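Local coordinates for Beta/gamma crystallin domain-containing protein 1 (Homo sapiens, PDB 3CW3) that may act as a suppressor of malignant melanoma, possibly through the cytoskeleton, and is represented here by one of its beta/gamma-crystallin domains, at residues 69-73 / 74-78. Sequence-based numbering, arbitrary orientation.
Sequences WGIED and ILERH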
loop_
_atom_site.group_PDB
_atom_site.type_symbol
_atom_site.label_atom_id
_atom_site.label_comp_id
_atom_site.label_asym_id
_atom_site.label_seq_id
_atom_site.Cartn_x
_atom_site.Cartn_y
_atom_site.Cartn_z
ATOM N N TRP A 69 -5.792 -3.389 7.753
ATOM C CA TRP A 69 -6.786 -2.415 7.316
ATOM C C TRP A 69 -7.858 -2.189 8.382
ATOM O O TRP A 69 -8.128 -3.065 9.204
ATOM C CB TRP A 69 -7.451 -2.876 6.014
ATOM C CG TRP A 69 -6.544 -2.879 4.807
ATOM C CD1 TRP A 69 -5.793 -3.925 4.341
ATOM C CD2 TRP A 69 -6.303 -1.784 3.910
ATOM N NE1 TRP A 69 -5.103 -3.549 3.209
ATOM C CE2 TRP A 69 -5.398 -2.241 2.923
ATOM C CE3 TRP A 69 -6.764 -0.460 3.845
ATOM C CZ2 TRP A 69 -4.948 -1.421 1.881
ATOM C CZ3 TRP A 69 -6.317 0.355 2.810
ATOM C CH2 TRP A 69 -5.418 -0.129 1.840
ATOM N N GLY A 70 -8.466 -1.008 8.363
ATOM C CA GLY A 70 -9.504 -0.707 9.326
ATOM C C GLY A 70 -8.981 -0.255 10.676
ATOM O O GLY A 70 -7.821 0.139 10.815
ATOM N N ILE A 71 -9.844 -0.334 11.682
ATOM C CA ILE A 71 -9.495 0.097 13.025
ATOM C C ILE A 71 -9.527 -1.020 14.067
ATOM O O ILE A 71 -10.485 -1.788 14.140
ATOM C CB ILE A 71 -10.447 1.234 13.480
ATOM C CG1 ILE A 71 -10.259 2.454 12.573
ATOM C CG2 ILE A 71 -10.187 1.604 14.943
ATOM C CD1 ILE A 71 -8.844 3.005 12.571
ATOM N N GLU A 72 -8.464 -1.107 14.861
ATOM C CA GLU A 72 -8.380 -2.093 15.933
ATOM C C GLU A 72 -8.088 -1.287 17.196
ATOM O O GLU A 72 -6.940 -1.177 17.627
ATOM C CB GLU A 72 -7.252 -3.099 15.677
ATOM C CG GLU A 72 -7.385 -4.352 16.535
ATOM C CD GLU A 72 -6.239 -5.335 16.361
ATOM O OE1 GLU A 72 -5.649 -5.390 15.259
ATOM O OE2 GLU A 72 -5.946 -6.072 17.331
ATOM N N ASP A 73 -9.150 -0.711 17.757
ATOM C CA ASP A 73 -9.111 0.143 18.945
ATOM C C ASP A 73 -7.966 -0.015 19.947
ATOM O O ASP A 73 -7.280 0.956 20.272
ATOM C CB ASP A 73 -10.433 0.015 19.709
ATOM C CG ASP A 73 -11.622 0.553 18.931
ATOM O OD1 ASP A 73 -12.765 0.309 19.372
ATOM O OD2 ASP A 73 -11.424 1.224 17.898
ATOM N N ILE A 74 -7.772 -1.229 20.450
ATOM C CA ILE A 74 -6.740 -1.481 21.451
ATOM C C ILE A 74 -5.306 -1.094 21.088
ATOM O O ILE A 74 -4.495 -0.825 21.976
ATOM C CB ILE A 74 -6.753 -2.974 21.900
ATOM C CG1 ILE A 74 -7.959 -3.227 22.807
ATOM C CG2 ILE A 74 -5.475 -3.320 22.656
ATOM C CD1 ILE A 74 -7.939 -4.582 23.502
ATOM N N LEU A 75 -4.992 -1.033 19.800
ATOM C CA LEU A 75 -3.621 -0.722 19.404
ATOM C C LEU A 75 -3.434 0.525 18.557
ATOM O O LEU A 75 -2.326 0.788 18.102
ATOM C CB LEU A 75 -3.036 -1.910 18.635
ATOM C CG LEU A 75 -3.142 -3.270 19.323
ATOM C CD1 LEU A 75 -2.816 -4.380 18.330
ATOM C CD2 LEU A 75 -2.206 -3.305 20.518
ATOM N N GLU A 76 -4.496 1.299 18.363
ATOM C CA GLU A 76 -4.429 2.482 17.509
ATOM C C GLU A 76 -3.613 3.706 17.943
ATOM O O GLU A 76 -3.034 4.386 17.092
ATOM C CB GLU A 76 -5.849 2.933 17.154
ATOM C CG GLU A 76 -6.643 1.948 16.295
ATOM C CD GLU A 76 -5.978 1.649 14.958
ATOM O OE1 GLU A 76 -5.254 2.527 14.436
ATOM O OE2 GLU A 76 -6.195 0.540 14.420
ATOM N N ARG A 77 -3.560 4.012 19.237
ATOM C CA ARG A 77 -2.796 5.188 19.659
ATOM C C ARG A 77 -1.293 4.967 19.495
ATOM O O ARG A 77 -0.829 3.830 19.412
ATOM C CB ARG A 77 -3.111 5.552 21.115
ATOM C CG ARG A 77 -4.588 5.771 21.404
ATOM C CD ARG A 77 -4.809 6.430 22.761
ATOM N NE ARG A 77 -4.461 7.851 22.735
ATOM C CZ ARG A 77 -3.423 8.390 23.369
ATOM N NH1 ARG A 77 -2.610 7.635 24.096
ATOM N NH2 ARG A 77 -3.199 9.695 23.272
ATOM N N HIS A 78 -0.547 6.064 19.436
ATOM C CA HIS A 78 0.913 6.041 19.294
ATOM C C HIS A 78 1.419 5.805 17.874
ATOM O O HIS A 78 1.993 6.707 17.261
ATOM C CB HIS A 78 1.546 4.991 20.219
ATOM C CG HIS A 78 1.278 5.223 21.673
ATOM N ND1 HIS A 78 1.376 6.467 22.260
ATOM C CD2 HIS A 78 0.924 4.367 22.662
ATOM C CE1 HIS A 78 1.090 6.367 23.547
ATOM N NE2 HIS A 78 0.813 5.103 23.815
#
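The backbone N of Glu72 donates to the carboxylate of Glu76, OE2 lying 2.8 Å from that N in a nearly straight bond of 174°. The N-H reaches OE2 on the anti side of the carboxylate, somewhat out of its plane. Glutamate is long enough to fold back over four residues: chi1 (-65°) puts CG beside its own backbone N, 3.4 Å from Glu72 O, and a bend at chi2 then turns the carboxylate to the Glu72 amide. That same Glu72 O accepts the backbone N of Leu75 at 2.9 Å, closing a beta turn with Asp73 and Ile74 at its corners. A second turn overlaps it, drawn together by a weak bond from Glu76 N to Asp73 O at 3.4 Å. Both turns lie at the surface in the long connection between strands 61-66 and 91-95, within the second Greek key motif of this beta/gamma-crystallin domain; further back in the loop, Trp69 NE1 bonds to Val88 O. Ile71 lies across the Glu76 side chain at about a right angle, its CG2 touching Glu76 CG at 3.8 Å and its CD1 4.0 Å from Glu76 CD. A branched aliphatic residue suits this place, since its two methyl ends meet the acid from one side, CG2 at the methylene and CD1 at the carboxylate. Just before it, Gly70 takes backbone angles at which a beta carbon would press on the preceding carbonyl oxygen. On another flank Glu72 stretches out with CG anti to its own N (chi1 -163°), lying alongside Leu75 and pointing the same way; OE2 of Glu72 comes 3.7 Å from Leu75 CD1, while Leu75 also touches Ala81. The carboxylates of Glu72 and Glu76 stay apart, with Glu72 OE1 6.0 Å from Glu76 OE2, so any mutual repulsion is probably modest.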